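Local coordinates for GphF Dehydratase 1 (Archangium violaceum, PDB 6MBH), which probably dehydrates polyketide intermediates in gephyronic acid synthesis and, except in this engineered isomerase-inactive variant, also shifts the double bond, at residues Val81-Val86 against Thr121-Gly126; Glu222-Leu227 against Leu282-Lys287; Arg247-Arg252 against Thr259-Leu264. All coordinates share one frame; numbering follows the deposited sequence.

Interaction 1: residues Val81-Val86 against Thr121-Gly126; sequences VWSPLV and TRHATG
Trp82 and His123 meet through their backbones. Trp82 N donates to His123 O at 2.9 Å, and the bond is nearly straight. The same oxygen also takes a CA-H contact from Val81, so it is approached twice from one strand end. The side chain of His123 makes the second bond, to the residue after Trp82. His123 ND1 donates to Ser83 O at 2.6 Å, in the carbonyl plane and close to the imidazole plane, although the angle at the hydrogen is only 134°. On the far side of the ring NE2 is hydrogen-bonded to Ser108 OG. Both ring nitrogens therefore have partners, which fixes the rotation of this buried ring. Leu85 CB lies over a face of the His123 ring, 4.1 Å from its centroid, as a CH-pi contact.

Trp82 NE1 is 3.2 Å from Arg122 O, but the angle is too poor for a direct bond. A water completes the link: it accepts from NE1 and donates to Arg122 O at 2.7 Å. The indole swings across the strand because CG sits between the backbone N and the carbonyl carbon (chi1 59°). One ring face then lies above His123 O and Ala124 N. The six-membered ring turns its edge to the flat side of the Arg122 guanidinium, the two planes 82° apart, and to Thr125 OG1, 3.5 Å from Trp82 CH2. Val81 and Ala124 form an antiparallel non-hydrogen-bonded pair, and their side chains face Tyr54 of helix 52-65.

On its other edge the strand 121-131 bonds to strand 103-109. There His123 and Ala124 both face Ile106, the signature of a classic beta bulge in the antiparallel sheet of this hotdog-family domain.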
loop_
_atom_site.group_PDB
_atom_site.type_symbol
_atom_site.label_atom_id
_atom_site.label_comp_id
_atom_site.label_asym_id
_atom_site.label_seq_id
_atom_site.Cartn_x
_atom_site.Cartn_y
_atom_site.Cartn_z
ATOM N N VAL A 81 -2.896 -10.060 -2.249
ATOM C CA VAL A 81 -2.539 -9.394 -3.496
ATOM C C VAL A 81 -1.835 -10.415 -4.359
ATOM O O VAL A 81 -1.088 -11.250 -3.846
ATOM C CB VAL A 81 -1.612 -8.177 -3.270
ATOM C CG1 VAL A 81 -0.896 -7.846 -4.591
ATOM C CG2 VAL A 81 -2.398 -7.002 -2.771
ATOM N N TRP A 82 -2.099 -10.400 -5.661
ATOM C CA TRP A 82 -1.227 -11.208 -6.514
ATOM C C TRP A 82 -1.275 -10.708 -7.950
ATOM O O TRP A 82 -1.825 -9.642 -8.255
ATOM C CB TRP A 82 -1.623 -12.673 -6.444
ATOM C CG TRP A 82 -2.990 -12.852 -6.851
ATOM C CD1 TRP A 82 -3.423 -13.242 -8.079
ATOM C CD2 TRP A 82 -4.158 -12.662 -6.049
ATOM N NE1 TRP A 82 -4.791 -13.309 -8.087
ATOM C CE2 TRP A 82 -5.260 -12.953 -6.847
ATOM C CE3 TRP A 82 -4.377 -12.282 -4.728
ATOM C CZ2 TRP A 82 -6.557 -12.879 -6.361
ATOM C CZ3 TRP A 82 -5.662 -12.206 -4.266
ATOM C CH2 TRP A 82 -6.729 -12.496 -5.066
ATOM N N SER A 83 -0.648 -11.454 -8.808
ATOM C CA SER A 83 -0.660 -11.163 -10.228
ATOM C C SER A 83 -0.282 -9.711 -10.488
ATOM O O SER A 83 -1.162 -8.878 -10.725
ATOM C CB SER A 83 -2.037 -11.489 -10.789
ATOM O OG SER A 83 -1.959 -11.592 -12.167
ATOM N N PRO A 84 1.002 -9.375 -10.449
ATOM C CA PRO A 84 1.416 -7.990 -10.680
ATOM C C PRO A 84 0.881 -7.425 -12.000
ATOM O O PRO A 84 0.955 -8.067 -13.064
ATOM C CB PRO A 84 2.941 -8.084 -10.673
ATOM C CG PRO A 84 3.234 -9.281 -9.872
ATOM C CD PRO A 84 2.158 -10.256 -10.251
ATOM N N LEU A 85 0.265 -6.244 -11.905
ATOM C CA LEU A 85 -0.234 -5.531 -13.077
ATOM C C LEU A 85 0.913 -4.768 -13.724
ATOM O O LEU A 85 1.398 -3.769 -13.147
ATOM C CB LEU A 85 -1.368 -4.586 -12.668
ATOM C CG LEU A 85 -1.900 -3.841 -13.919
ATOM C CD1 LEU A 85 -2.273 -4.828 -14.989
ATOM C CD2 LEU A 85 -3.101 -2.965 -13.470
ATOM N N VAL A 86 1.334 -5.214 -14.927
ATOM C CA VAL A 86 2.327 -4.501 -15.710
ATOM C C VAL A 86 1.617 -3.447 -16.548
ATOM O O VAL A 86 0.657 -3.765 -17.267
ATOM C CB VAL A 86 3.119 -5.457 -16.616
ATOM C CG1 VAL A 86 4.063 -4.680 -17.512
ATOM C CG2 VAL A 86 3.855 -6.463 -15.773
ATOM N N THR A 121 -8.461 -9.481 -15.180
ATOM C CA THR A 121 -7.474 -10.186 -14.363
ATOM C C THR A 121 -7.611 -9.792 -12.887
ATOM O O THR A 121 -7.587 -8.604 -12.565
ATOM C CB THR A 121 -6.055 -9.849 -14.815
ATOM O OG1 THR A 121 -5.866 -10.284 -16.155
ATOM C CG2 THR A 121 -5.045 -10.533 -13.925
ATOM N N ARG A 122 -7.642 -10.779 -11.992
ATOM C CA ARG A 122 -7.801 -10.485 -10.561
ATOM C C ARG A 122 -6.457 -10.177 -9.898
ATOM O O ARG A 122 -5.475 -10.908 -10.088
ATOM C CB ARG A 122 -8.459 -11.648 -9.832
ATOM C CG ARG A 122 -8.927 -11.297 -8.399
ATOM C CD ARG A 122 -9.785 -12.429 -7.811
ATOM N NE ARG A 122 -9.021 -13.673 -7.695
ATOM C CZ ARG A 122 -9.361 -14.709 -6.924
ATOM N NH1 ARG A 122 -10.467 -14.670 -6.180
ATOM N NH2 ARG A 122 -8.585 -15.783 -6.893
ATOM N N HIS A 123 -6.428 -9.107 -9.109
ATOM C CA HIS A 123 -5.239 -8.625 -8.420
ATOM C C HIS A 123 -5.381 -8.620 -6.897
ATOM O O HIS A 123 -4.340 -8.692 -6.196
ATOM C CB HIS A 123 -4.895 -7.206 -8.886
ATOM C CG HIS A 123 -4.591 -7.134 -10.355
ATOM N ND1 HIS A 123 -3.532 -7.821 -10.919
ATOM C CD2 HIS A 123 -5.218 -6.494 -11.379
ATOM C CE1 HIS A 123 -3.533 -7.631 -12.236
ATOM N NE2 HIS A 123 -4.539 -6.819 -12.540
ATOM N N ALA A 124 -6.619 -8.517 -6.355
ATOM C CA ALA A 124 -6.696 -8.409 -4.880
ATOM C C ALA A 124 -8.078 -8.847 -4.383
ATOM O O ALA A 124 -9.069 -8.765 -5.113
ATOM C CB ALA A 124 -6.385 -6.986 -4.390
ATOM N N THR A 125 -8.122 -9.412 -3.175
ATOM C CA THR A 125 -9.382 -9.807 -2.525
ATOM C C THR A 125 -9.263 -9.550 -1.017
ATOM O O THR A 125 -8.169 -9.554 -0.473
ATOM C CB THR A 125 -9.751 -11.294 -2.657
ATOM O OG1 THR A 125 -8.682 -12.124 -2.172
ATOM C CG2 THR A 125 -10.167 -11.719 -4.056
ATOM N N GLY A 126 -10.390 -9.338 -0.350
ATOM C CA GLY A 126 -10.321 -9.146 1.101
ATOM C C GLY A 126 -11.690 -8.815 1.639
ATOM O O GLY A 126 -12.693 -8.990 0.952
HETATM O O HOH W 1 -5.373 -13.291 -11.245
#

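Interaction 2: residues Glu222-Leu227 against Leu282-Lys287; sequences EPFVPL and LKRASK
Phe224 and Arg284 face each other as an antiparallel non-hydrogen-bonded pair. Val225 and Lys283 form the hydrogen-bonded pair beside them. Val225 N donates to Lys283 O at 2.9 Å, and Lys283 N returns a bond to Val225 O at 3.0 Å. Ala285 N continues the ladder to Pro223 O, just beyond the strand ends.

The side-chain polar contact belongs to Arg284. Arg284 NH1 donates to Glu222 O at 2.9 Å, from above the carbonyl plane. The rest of the guanidinium is held from outside the two segments: NH2 forms a salt bridge with Glu218 and a bond to Ser219 O, and NE donates to Asn257 O. A leucine in its place would probably leave the Glu218 carboxylate without its positive mate and the oxygens of Glu222, Ser219 and Asn257 without this donor.

These are neighbouring strands of the hotdog fold, in which a sheet wraps round a helix. Phe224, Pro226 and Leu282 turn their side chains to one sheet face, against helix 200-214.

Arg284 also packs on a ring. Its straight chain runs over the Phe224 ring, with Arg284 CG 3.7 Å from the centroid in a CH-pi contact. The guanidinium presents a face to the ring's CE2 and CZ rim, its plane inclined 48° to the ring. Among the apolar contacts, Phe224 CB lies 4.0 Å from Leu282 CB, and Leu282 CD2 touches Pro226 CA at 3.7 Å. On the opposite sheet face Val225 CG2 meets Ala285 CB. Leu227 CD1 rests on Lys283 CB at 3.8 Å.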
loop_
_atom_site.group_PDB
_atom_site.type_symbol
_atom_site.label_atom_id
_atom_site.label_comp_id
_atom_site.label_asym_id
_atom_site.label_seq_id
_atom_site.Cartn_x
_atom_site.Cartn_y
_atom_site.Cartn_z
ATOM N N GLU A 222 15.838 -9.609 -6.789
ATOM C CA GLU A 222 14.668 -10.486 -6.579
ATOM C C GLU A 222 13.888 -9.995 -5.364
ATOM O O GLU A 222 13.823 -10.690 -4.336
ATOM C CB GLU A 222 15.071 -11.966 -6.415
ATOM C CG GLU A 222 15.227 -12.688 -7.775
ATOM C CD GLU A 222 16.176 -13.890 -7.797
ATOM O OE1 GLU A 222 17.086 -14.036 -6.926
ATOM O OE2 GLU A 222 16.023 -14.695 -8.736
ATOM N N PRO A 223 13.269 -8.828 -5.469
ATOM C CA PRO A 223 12.820 -8.080 -4.276
ATOM C C PRO A 223 11.562 -8.620 -3.595
ATOM O O PRO A 223 10.657 -9.194 -4.224
ATOM C CB PRO A 223 12.539 -6.689 -4.849
ATOM C CG PRO A 223 12.013 -7.076 -6.272
ATOM C CD PRO A 223 12.908 -8.145 -6.732
ATOM N N PHE A 224 11.530 -8.438 -2.270
ATOM C CA PHE A 224 10.296 -8.683 -1.515
ATOM C C PHE A 224 9.188 -7.767 -1.970
ATOM O O PHE A 224 9.359 -6.549 -2.087
ATOM C CB PHE A 224 10.515 -8.489 0.010
ATOM C CG PHE A 224 11.431 -9.506 0.559
ATOM C CD1 PHE A 224 10.957 -10.778 0.838
ATOM C CD2 PHE A 224 12.788 -9.210 0.744
ATOM C CE1 PHE A 224 11.848 -11.794 1.328
ATOM C CE2 PHE A 224 13.698 -10.211 1.208
ATOM C CZ PHE A 224 13.219 -11.507 1.500
ATOM N N VAL A 225 8.031 -8.364 -2.169
ATOM C CA VAL A 225 6.810 -7.693 -2.611
ATOM C C VAL A 225 5.689 -8.043 -1.632
ATOM O O VAL A 225 5.640 -9.194 -1.169
ATOM C CB VAL A 225 6.533 -8.159 -4.053
ATOM C CG1 VAL A 225 5.172 -7.934 -4.476
ATOM C CG2 VAL A 225 7.572 -7.399 -4.963
ATOM N N PRO A 226 4.778 -7.122 -1.293
ATOM C CA PRO A 226 3.660 -7.502 -0.406
ATOM C C PRO A 226 2.768 -8.558 -1.025
ATOM O O PRO A 226 2.419 -8.500 -2.218
ATOM C CB PRO A 226 2.891 -6.194 -0.206
ATOM C CG PRO A 226 3.944 -5.090 -0.395
ATOM C CD PRO A 226 4.847 -5.667 -1.495
ATOM N N LEU A 227 2.407 -9.520 -0.210
ATOM C CA LEU A 227 1.558 -10.631 -0.659
ATOM C C LEU A 227 0.170 -10.452 -0.026
ATOM O O LEU A 227 -0.779 -10.923 -0.563
ATOM C CB LEU A 227 2.356 -11.834 -0.154
ATOM C CG LEU A 227 1.771 -13.219 -0.143
ATOM C CD1 LEU A 227 2.927 -14.183 -0.054
ATOM C CD2 LEU A 227 0.916 -13.391 1.078
ATOM N N LEU A 282 5.459 -10.594 3.144
ATOM C CA LEU A 282 6.353 -10.216 2.052
ATOM C C LEU A 282 6.981 -11.462 1.442
ATOM O O LEU A 282 7.367 -12.382 2.168
ATOM C CB LEU A 282 7.482 -9.306 2.545
ATOM C CG LEU A 282 7.042 -8.012 3.251
ATOM C CD1 LEU A 282 8.265 -7.283 3.711
ATOM C CD2 LEU A 282 6.255 -7.131 2.256
ATOM N N LYS A 283 7.132 -11.457 0.106
ATOM C CA LYS A 283 7.673 -12.634 -0.568
ATOM C C LYS A 283 8.496 -12.187 -1.768
ATOM O O LYS A 283 8.105 -11.262 -2.472
ATOM C CB LYS A 283 6.562 -13.581 -1.030
ATOM C CG LYS A 283 7.110 -14.919 -1.559
ATOM C CD LYS A 283 6.024 -15.727 -2.221
ATOM C CE LYS A 283 6.583 -17.008 -2.882
ATOM N NZ LYS A 283 6.568 -18.190 -1.954
ATOM N N ARG A 284 9.648 -12.813 -1.964
ATOM C CA ARG A 284 10.496 -12.430 -3.092
ATOM C C ARG A 284 9.790 -12.718 -4.422
ATOM O O ARG A 284 9.180 -13.785 -4.606
ATOM C CB ARG A 284 11.845 -13.180 -3.015
ATOM C CG ARG A 284 12.822 -12.559 -1.996
ATOM C CD ARG A 284 14.159 -13.269 -2.018
ATOM N NE ARG A 284 15.077 -12.786 -0.990
ATOM C CZ ARG A 284 15.848 -11.695 -1.124
ATOM N NH1 ARG A 284 15.814 -10.981 -2.243
ATOM N NH2 ARG A 284 16.682 -11.340 -0.169
ATOM N N ALA A 285 9.858 -11.755 -5.346
ATOM C CA ALA A 285 9.219 -11.901 -6.664
ATOM C C ALA A 285 10.203 -12.433 -7.718
ATOM O O ALA A 285 11.284 -11.872 -7.931
ATOM C CB ALA A 285 8.639 -10.552 -7.102
ATOM N N SER A 286 9.836 -13.510 -8.385
ATOM C CA SER A 286 10.605 -13.965 -9.537
ATOM C C SER A 286 10.235 -13.155 -10.766
ATOM O O SER A 286 9.079 -12.750 -10.927
ATOM C CB SER A 286 10.318 -15.424 -9.838
ATOM O OG SER A 286 10.944 -15.821 -11.047
ATOM N N LYS A 287 11.219 -12.983 -11.666
ATOM C CA LYS A 287 10.984 -12.383 -12.981
ATOM C C LYS A 287 10.158 -13.290 -13.884
ATOM O O LYS A 287 9.470 -12.799 -14.805
ATOM C CB LYS A 287 12.338 -12.066 -13.662
ATOM C CG LYS A 287 12.253 -11.265 -14.937
ATOM C CD LYS A 287 13.644 -10.766 -15.362
ATOM C CE LYS A 287 13.587 -9.936 -16.661
ATOM N NZ LYS A 287 12.750 -10.525 -17.771
#

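Interaction 3: residues Arg247-Arg252 against Thr259-Leu264; sequences RLHPPR and THTADL
His249 NE2 donates to Asp263 OD2 at 2.8 Å. The acceptor lies in the imidazole plane, but the donor comes from above the carboxylate plane, and the two planes are 55° apart. The bond spans a beta hairpin, strands 241-248 and 259-267, in the hotdog-family domain. Asp263 OD1 accepts from Ala279 N of the next strand, so both carboxylate oxygens are engaged.

Backbone bonds close the ladder. Arg247 N donates to Asp263 O at 2.9 Å, and Asp263 N donates back to Arg247 O. His249 N reaches Thr261 O at 2.8 Å with an angle of 169°. Beyond that bond the strands part, and a water fills in. It accepts from Thr261 N, donates to His249 O, and bonds to His260 ND1 at 2.9 Å, close to that ring's plane. His260 NE2 is hydrogen-bonded to Glu218 OE2.

Packing lies around this frame. Thr261 CG2 sits over a face of the His249 ring, 3.8 Å from its centroid, a CH-pi contact. It gets there because CG2 is anti to the backbone N, while OG1 bonds Gln281. Leu248 and Ala262 form a non-hydrogen-bonded pair whose side chains face Val210 of helix 200-214. Leu248 CD1 also touches His260 ND1 at 3.9 Å. Toward the hairpin's turn, Pro251 CB approaches His260 CE1 to 3.5 Å.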
loop_
_atom_site.group_PDB
_atom_site.type_symbol
_atom_site.label_atom_id
_atom_site.label_comp_id
_atom_site.label_asym_id
_atom_site.label_seq_id
_atom_site.Cartn_x
_atom_site.Cartn_y
_atom_site.Cartn_z
ATOM N N ARG A 247 8.040 -3.551 13.205
ATOM C CA ARG A 247 8.706 -4.696 13.824
ATOM C C ARG A 247 8.746 -5.831 12.814
ATOM O O ARG A 247 7.689 -6.249 12.291
ATOM C CB ARG A 247 7.997 -5.135 15.111
ATOM C CG ARG A 247 8.610 -6.345 15.742
ATOM C CD ARG A 247 7.804 -6.766 16.934
ATOM N NE ARG A 247 8.034 -5.862 18.072
ATOM C CZ ARG A 247 7.203 -4.898 18.490
ATOM N NH1 ARG A 247 6.039 -4.670 17.876
ATOM N NH2 ARG A 247 7.546 -4.153 19.530
ATOM N N LEU A 248 9.959 -6.286 12.502
ATOM C CA LEU A 248 10.138 -7.418 11.593
ATOM C C LEU A 248 10.112 -8.704 12.409
ATOM O O LEU A 248 10.773 -8.798 13.454
ATOM C CB LEU A 248 11.455 -7.299 10.817
ATOM C CG LEU A 248 11.838 -8.385 9.812
ATOM C CD1 LEU A 248 10.916 -8.228 8.582
ATOM C CD2 LEU A 248 13.283 -8.143 9.445
ATOM N N HIS A 249 9.274 -9.665 11.992
ATOM C CA HIS A 249 9.210 -10.909 12.758
ATOM C C HIS A 249 10.517 -11.678 12.587
ATOM O O HIS A 249 11.193 -11.527 11.587
ATOM C CB HIS A 249 8.052 -11.781 12.277
ATOM C CG HIS A 249 6.700 -11.249 12.616
ATOM N ND1 HIS A 249 5.568 -12.043 12.597
ATOM C CD2 HIS A 249 6.292 -9.998 12.944
ATOM C CE1 HIS A 249 4.518 -11.301 12.910
ATOM N NE2 HIS A 249 4.933 -10.060 13.136
ATOM N N PRO A 250 10.884 -12.536 13.545
ATOM C CA PRO A 250 12.136 -13.310 13.398
ATOM C C PRO A 250 12.099 -14.140 12.128
ATOM O O PRO A 250 11.115 -14.861 11.889
ATOM C CB PRO A 250 12.163 -14.209 14.647
ATOM C CG PRO A 250 11.316 -13.495 15.635
ATOM C CD PRO A 250 10.244 -12.744 14.844
ATOM N N PRO A 251 13.109 -14.012 11.267
ATOM C CA PRO A 251 13.106 -14.738 9.992
ATOM C C PRO A 251 13.510 -16.179 10.179
ATOM O O PRO A 251 14.097 -16.566 11.195
ATOM C CB PRO A 251 14.150 -13.999 9.143
ATOM C CG PRO A 251 15.002 -13.311 10.090
ATOM C CD PRO A 251 14.128 -12.950 11.283
ATOM N N ARG A 252 13.179 -16.981 9.169
ATOM C CA ARG A 252 13.585 -18.378 9.225
ATOM C C ARG A 252 15.103 -18.500 9.097
ATOM O O ARG A 252 15.741 -19.215 9.872
ATOM C CB ARG A 252 12.854 -19.183 8.144
ATOM C CG ARG A 252 12.351 -20.553 8.627
ATOM C CD ARG A 252 13.215 -21.738 8.126
ATOM N NE ARG A 252 13.197 -21.837 6.665
ATOM C CZ ARG A 252 14.169 -22.386 5.934
ATOM N NH1 ARG A 252 14.062 -22.426 4.602
ATOM N NH2 ARG A 252 15.257 -22.876 6.521
ATOM N N THR A 259 10.598 -15.316 2.416
ATOM C CA THR A 259 9.482 -14.512 2.934
ATOM C C THR A 259 9.896 -13.773 4.200
ATOM O O THR A 259 10.881 -14.124 4.864
ATOM C CB THR A 259 8.253 -15.368 3.256
ATOM O OG1 THR A 259 8.610 -16.315 4.269
ATOM C CG2 THR A 259 7.789 -16.133 1.978
ATOM N N HIS A 260 9.133 -12.719 4.505
ATOM C CA HIS A 260 9.206 -12.024 5.787
ATOM C C HIS A 260 7.803 -11.617 6.236
ATOM O O HIS A 260 6.871 -11.510 5.425
ATOM C CB HIS A 260 10.086 -10.759 5.676
ATOM C CG HIS A 260 11.549 -11.043 5.725
ATOM N ND1 HIS A 260 12.192 -11.452 6.875
ATOM C CD2 HIS A 260 12.501 -10.985 4.759
ATOM C CE1 HIS A 260 13.476 -11.643 6.614
ATOM N NE2 HIS A 260 13.690 -11.373 5.335
ATOM N N THR A 261 7.662 -11.329 7.531
ATOM C CA THR A 261 6.409 -10.804 8.074
ATOM C C THR A 261 6.736 -9.600 8.937
ATOM O O THR A 261 7.712 -9.642 9.693
ATOM C CB THR A 261 5.659 -11.838 8.953
ATOM O OG1 THR A 261 5.579 -13.118 8.278
ATOM C CG2 THR A 261 4.250 -11.373 9.365
ATOM N N ALA A 262 5.862 -8.594 8.922
ATOM C CA ALA A 262 6.121 -7.415 9.746
ATOM C C ALA A 262 4.818 -6.822 10.249
ATOM O O ALA A 262 3.753 -7.059 9.688
ATOM C CB ALA A 262 6.901 -6.384 8.923
ATOM N N ASP A 263 4.905 -6.025 11.319
ATOM C CA ASP A 263 3.766 -5.243 11.833
ATOM C C ASP A 263 4.190 -3.775 11.864
ATOM O O ASP A 263 5.350 -3.495 12.120
ATOM C CB ASP A 263 3.378 -5.655 13.260
ATOM C CG ASP A 263 3.136 -7.131 13.405
ATOM O OD1 ASP A 263 2.231 -7.665 12.723
ATOM O OD2 ASP A 263 3.848 -7.770 14.222
ATOM N N LEU A 264 3.271 -2.852 11.555
ATOM C CA LEU A 264 3.570 -1.417 11.527
ATOM C C LEU A 264 2.483 -0.644 12.249
ATOM O O LEU A 264 1.297 -1.029 12.250
ATOM C CB LEU A 264 3.655 -0.861 10.072
ATOM C CG LEU A 264 4.692 -1.585 9.192
ATOM C CD1 LEU A 264 4.110 -2.815 8.480
ATOM C CD2 LEU A 264 5.231 -0.604 8.120
HETATM O O HOH W 2 10.214 -11.995 8.929
#

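How the interactions relate
The three contacts follow one another across neighbouring antiparallel strands. Interaction 1 meets interaction 2 where Val81 N lies 2.8 Å from Leu227 O, a probable hydrogen bond; their centres are 14 Å apart. Interaction 2 meets interaction 3 where Leu282 N lies 2.8 Å from His260 O, again a probable hydrogen bond, with centres also 14 Å apart. There the rings of Phe224 and His260 pack edge-to-face. Glu218 ties the same pair together, since it binds both Arg284 and His260. Interactions 1 and 3 do not touch: their nearest atoms are about 12 Å apart. Helix 200-214 backs interactions 2 and 3, whereas helix 52-65 backs interaction 1.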